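Carboxylesterase SOBER1 (Arabidopsis thaliana, PDB 6AVX) hydrolyses carboxylic esters with a preference for short acyl chains, has phospholipase A2 activity, and dampens the plant hypersensitive response to the bacterial effector AvrBsT. Local coordinates at residues 6-18 / 101-114. The protein carries 1 engineered substitution. Residues are numbered along the deposited sequence; the frame is centred on the assembly and turned at random. Where two conformers were deposited one is given.
Sequences TFILWLHGLGDSG and NVFICGLSQGGALT
W10 packs against C105 where strands 7-11 and 102-107 run parallel in the central sheet, with CE3 of W10 3.4 Å from CB of C105. With chi1 at -172° CG of W10 lies anti to the main-chain N, which turns the indole across the neighbouring strand so that one face covers O of C105 and CA of G106. The SG of C105 stands oblique to the six-membered ring and touches CG2 of I8. Six backbone hydrogen bonds join the two segments, from F7 N to N101 O at 2.9 Å through to L107 N to L11 O, the longest at 3.2 Å. On the other face of the sheet L11 packs on helix 109-120. Its CD1 branch reaches CG of L113 at 3.8 Å, crossing that side chain at about a right angle, and also meets OG1 of T114. The helix comes very close here: CA of G110 is 3.4 Å from O of L11, a spot with no room for a side chain. Side chains meet more loosely at the partly exposed ends. OG1 of T6 and ND2 of N101 stay 4.2 Å apart, though the backbone there is still bonded. L14 rests CD1 3.8 Å from NE2 of Q109, whose amide is held by S58 and W59. The sharp strand-to-helix turn G106-G110, carrying S108, the probable nucleophile, fits the nucleophile elbow (GxSxG) of the alpha/beta hydrolase fold.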
loop_
_atom_site.group_PDB
_atom_site.type_symbol
_atom_site.label_atom_id
_atom_site.label_comp_id
_atom_site.label_asym_id
_atom_site.label_seq_id
_atom_site.Cartn_x
_atom_site.Cartn_y
_atom_site.Cartn_z
ATOM N N THR A 6 4.969 11.277 13.954
ATOM C CA THR A 6 4.779 10.586 12.671
ATOM C C THR A 6 4.300 9.159 12.915
ATOM O O THR A 6 4.809 8.466 13.797
ATOM C CB THR A 6 6.091 10.547 11.893
ATOM O OG1 THR A 6 6.546 11.888 11.651
ATOM C CG2 THR A 6 5.920 9.825 10.575
ATOM N N PHE A 7 3.310 8.712 12.151
ATOM C CA PHE A 7 2.743 7.378 12.275
ATOM C C PHE A 7 2.895 6.688 10.931
ATOM O O PHE A 7 2.491 7.242 9.899
ATOM C CB PHE A 7 1.257 7.487 12.616
ATOM C CG PHE A 7 0.556 6.168 12.698
ATOM C CD1 PHE A 7 0.774 5.325 13.763
ATOM C CD2 PHE A 7 -0.332 5.775 11.715
ATOM C CE1 PHE A 7 0.133 4.105 13.842
ATOM C CE2 PHE A 7 -0.982 4.557 11.795
ATOM C CZ PHE A 7 -0.747 3.721 12.853
ATOM N N ILE A 8 3.469 5.492 10.933
ATOM C CA ILE A 8 3.702 4.717 9.715
ATOM C C ILE A 8 3.038 3.363 9.898
ATOM O O ILE A 8 3.437 2.576 10.772
ATOM C CB ILE A 8 5.197 4.553 9.402
ATOM C CG1 ILE A 8 5.883 5.927 9.378
ATOM C CG2 ILE A 8 5.366 3.826 8.086
ATOM C CD1 ILE A 8 7.388 5.880 9.177
ATOM N N LEU A 9 2.028 3.095 9.077
ATOM C CA LEU A 9 1.322 1.828 9.055
ATOM C C LEU A 9 1.888 1.013 7.904
ATOM O O LEU A 9 1.897 1.484 6.763
ATOM C CB LEU A 9 -0.163 2.102 8.817
ATOM C CG LEU A 9 -1.062 0.874 8.765
ATOM C CD1 LEU A 9 -1.030 0.156 10.091
ATOM C CD2 LEU A 9 -2.474 1.239 8.370
ATOM N N TRP A 10 2.368 -0.194 8.183
ATOM C CA TRP A 10 2.929 -1.081 7.171
ATOM C C TRP A 10 2.048 -2.305 7.019
ATOM O O TRP A 10 1.785 -2.992 8.008
ATOM C CB TRP A 10 4.341 -1.539 7.545
ATOM C CG TRP A 10 4.968 -2.299 6.411
ATOM C CD1 TRP A 10 4.750 -3.601 6.069
ATOM C CD2 TRP A 10 5.860 -1.770 5.426
ATOM N NE1 TRP A 10 5.459 -3.917 4.926
ATOM C CE2 TRP A 10 6.150 -2.811 4.521
ATOM C CE3 TRP A 10 6.463 -0.532 5.237
ATOM C CZ2 TRP A 10 7.008 -2.640 3.439
ATOM C CZ3 TRP A 10 7.316 -0.365 4.149
ATOM C CH2 TRP A 10 7.583 -1.414 3.281
ATOM N N LEU A 11 1.640 -2.612 5.789
ATOM C CA LEU A 11 0.710 -3.693 5.488
ATOM C C LEU A 11 1.439 -4.794 4.729
ATOM O O LEU A 11 1.904 -4.580 3.604
ATOM C CB LEU A 11 -0.457 -3.156 4.665
ATOM C CG LEU A 11 -1.219 -2.019 5.341
ATOM C CD1 LEU A 11 -2.272 -1.428 4.443
ATOM C CD2 LEU A 11 -1.821 -2.464 6.679
ATOM N N HIS A 12 1.526 -5.975 5.345
ATOM C CA HIS A 12 2.243 -7.111 4.790
ATOM C C HIS A 12 1.522 -7.685 3.567
ATOM O O HIS A 12 0.367 -7.379 3.276
ATOM C CB HIS A 12 2.416 -8.190 5.869
ATOM C CG HIS A 12 1.131 -8.828 6.315
ATOM N ND1 HIS A 12 0.456 -9.754 5.549
ATOM C CD2 HIS A 12 0.399 -8.670 7.442
ATOM C CE1 HIS A 12 -0.642 -10.135 6.194
ATOM N NE2 HIS A 12 -0.697 -9.498 7.346
ATOM N N GLY A 13 2.225 -8.576 2.863
ATOM C CA GLY A 13 1.691 -9.265 1.704
ATOM C C GLY A 13 0.993 -10.577 2.036
ATOM O O GLY A 13 0.896 -11.011 3.187
ATOM N N LEU A 14 0.498 -11.221 0.987
ATOM C CA LEU A 14 -0.330 -12.404 1.144
ATOM C C LEU A 14 0.413 -13.505 1.885
ATOM O O LEU A 14 1.521 -13.895 1.499
ATOM C CB LEU A 14 -0.709 -12.905 -0.245
ATOM C CG LEU A 14 -1.508 -14.200 -0.321
ATOM C CD1 LEU A 14 -2.846 -13.990 0.350
ATOM C CD2 LEU A 14 -1.649 -14.642 -1.784
ATOM N N GLY A 15 -0.212 -14.031 2.934
ATOM C CA GLY A 15 0.312 -15.126 3.722
ATOM C C GLY A 15 1.224 -14.715 4.853
ATOM O O GLY A 15 1.512 -15.537 5.733
ATOM N N ASP A 16 1.704 -13.482 4.846
ATOM C CA ASP A 16 2.731 -13.021 5.773
ATOM C C ASP A 16 2.050 -12.505 7.043
ATOM O O ASP A 16 0.848 -12.688 7.234
ATOM C CB ASP A 16 3.572 -11.971 5.040
ATOM C CG ASP A 16 4.987 -11.826 5.558
ATOM O OD1 ASP A 16 5.377 -12.452 6.553
ATOM O OD2 ASP A 16 5.717 -11.029 4.944
ATOM N N SER A 17 2.794 -11.824 7.921
ATOM C CA SER A 17 2.231 -11.298 9.163
ATOM C C SER A 17 2.926 -9.990 9.513
ATOM O O SER A 17 3.983 -9.650 8.968
ATOM C CB SER A 17 2.390 -12.284 10.314
ATOM O OG SER A 17 3.746 -12.365 10.708
ATOM N N GLY A 18 2.333 -9.262 10.451
ATOM C CA GLY A 18 2.916 -8.018 10.901
ATOM C C GLY A 18 4.250 -8.218 11.594
ATOM O O GLY A 18 5.248 -7.580 11.254
ATOM N N ASN A 101 0.794 13.634 8.945
ATOM C CA ASN A 101 1.924 12.894 9.493
ATOM C C ASN A 101 1.681 11.390 9.491
ATOM O O ASN A 101 2.461 10.646 10.111
ATOM C CB ASN A 101 2.258 13.397 10.901
ATOM C CG ASN A 101 2.959 14.747 10.891
ATOM O OD1 ASN A 101 2.827 15.532 9.956
ATOM N ND2 ASN A 101 3.732 15.007 11.933
ATOM N N VAL A 102 0.635 10.934 8.807
ATOM C CA VAL A 102 0.296 9.520 8.690
ATOM C C VAL A 102 0.767 9.041 7.333
ATOM O O VAL A 102 0.410 9.626 6.303
ATOM C CB VAL A 102 -1.222 9.313 8.813
ATOM C CG1 VAL A 102 -1.607 7.875 8.487
ATOM C CG2 VAL A 102 -1.700 9.712 10.209
ATOM N N PHE A 103 1.528 7.956 7.318
ATOM C CA PHE A 103 1.990 7.322 6.092
ATOM C C PHE A 103 1.535 5.874 6.093
ATOM O O PHE A 103 1.679 5.186 7.113
ATOM C CB PHE A 103 3.513 7.408 5.991
ATOM C CG PHE A 103 3.991 8.809 5.862
ATOM C CD1 PHE A 103 4.147 9.607 6.981
ATOM C CD2 PHE A 103 4.213 9.353 4.618
ATOM C CE1 PHE A 103 4.536 10.940 6.846
ATOM C CE2 PHE A 103 4.609 10.673 4.491
ATOM C CZ PHE A 103 4.765 11.448 5.598
ATOM N N ILE A 104 0.969 5.421 4.980
ATOM C CA ILE A 104 0.530 4.042 4.805
ATOM C C ILE A 104 1.436 3.418 3.755
ATOM O O ILE A 104 1.622 3.993 2.685
ATOM C CB ILE A 104 -0.939 3.968 4.347
ATOM C CG1 ILE A 104 -1.839 4.958 5.105
ATOM C CG2 ILE A 104 -1.452 2.543 4.491
ATOM C CD1 ILE A 104 -1.857 4.776 6.587
ATOM N N CYS A 105 1.980 2.242 4.047
ATOM C CA CYS A 105 2.893 1.565 3.140
ATOM C C CYS A 105 2.546 0.095 3.103
ATOM O O CYS A 105 1.994 -0.443 4.062
ATOM C CB CYS A 105 4.335 1.658 3.651
ATOM S SG CYS A 105 4.943 3.271 4.124
ATOM N N GLY A 106 2.920 -0.580 2.029
ATOM C CA GLY A 106 2.717 -2.017 2.020
ATOM C C GLY A 106 3.282 -2.688 0.790
ATOM O O GLY A 106 3.469 -2.069 -0.266
ATOM N N LEU A 107 3.515 -3.987 0.936
ATOM C CA LEU A 107 4.062 -4.842 -0.109
ATOM C C LEU A 107 2.978 -5.695 -0.751
ATOM O O LEU A 107 2.269 -6.429 -0.057
ATOM C CB LEU A 107 5.121 -5.770 0.482
ATOM C CG LEU A 107 5.746 -6.766 -0.499
ATOM C CD1 LEU A 107 6.520 -6.058 -1.615
ATOM C CD2 LEU A 107 6.640 -7.754 0.227
ATOM N N SER A 108 2.900 -5.642 -2.080
ATOM C CA SER A 108 2.117 -6.556 -2.898
ATOM C C SER A 108 0.646 -6.452 -2.513
ATOM O O SER A 108 0.062 -5.387 -2.686
ATOM C CB SER A 108 2.706 -7.962 -2.850
ATOM O OG SER A 108 2.139 -8.717 -3.907
ATOM N N GLN A 109 0.036 -7.500 -1.961
ATOM C CA GLN A 109 -1.339 -7.370 -1.496
ATOM C C GLN A 109 -1.496 -6.182 -0.545
ATOM O O GLN A 109 -2.487 -5.451 -0.602
ATOM C CB GLN A 109 -1.760 -8.661 -0.789
ATOM C CG GLN A 109 -3.226 -8.692 -0.422
ATOM C CD GLN A 109 -3.576 -9.859 0.455
ATOM O OE1 GLN A 109 -2.952 -10.091 1.486
ATOM N NE2 GLN A 109 -4.583 -10.607 0.045
ATOM N N GLY A 110 -0.520 -5.967 0.328
ATOM C CA GLY A 110 -0.564 -4.837 1.238
ATOM C C GLY A 110 -0.349 -3.505 0.546
ATOM O O GLY A 110 -0.795 -2.466 1.047
ATOM N N GLY A 111 0.350 -3.509 -0.591
ATOM C CA GLY A 111 0.457 -2.304 -1.402
ATOM C C GLY A 111 -0.844 -1.964 -2.114
ATOM O O GLY A 111 -1.241 -0.798 -2.171
ATOM N N ALA A 112 -1.516 -2.967 -2.675
ATOM C CA ALA A 112 -2.856 -2.756 -3.211
ATOM C C ALA A 112 -3.780 -2.203 -2.133
ATOM O O ALA A 112 -4.556 -1.269 -2.375
ATOM C CB ALA A 112 -3.383 -4.073 -3.768
ATOM N N LEU A 113 -3.691 -2.752 -0.926
ATOM C CA LEU A 113 -4.535 -2.266 0.158
ATOM C C LEU A 113 -4.160 -0.858 0.567
ATOM O O LEU A 113 -5.042 -0.048 0.884
ATOM C CB LEU A 113 -4.462 -3.213 1.352
ATOM C CG LEU A 113 -5.319 -2.814 2.551
ATOM C CD1 LEU A 113 -6.769 -2.608 2.181
ATOM C CD2 LEU A 113 -5.177 -3.863 3.627
ATOM N N THR A 114 -2.871 -0.550 0.580
ATOM C CA THR A 114 -2.422 0.819 0.831
ATOM C C THR A 114 -3.096 1.787 -0.123
ATOM O O THR A 114 -3.628 2.825 0.292
ATOM C CB THR A 114 -0.889 0.912 0.694
ATOM O OG1 THR A 114 -0.271 0.248 1.798
ATOM C CG2 THR A 114 -0.393 2.346 0.657
#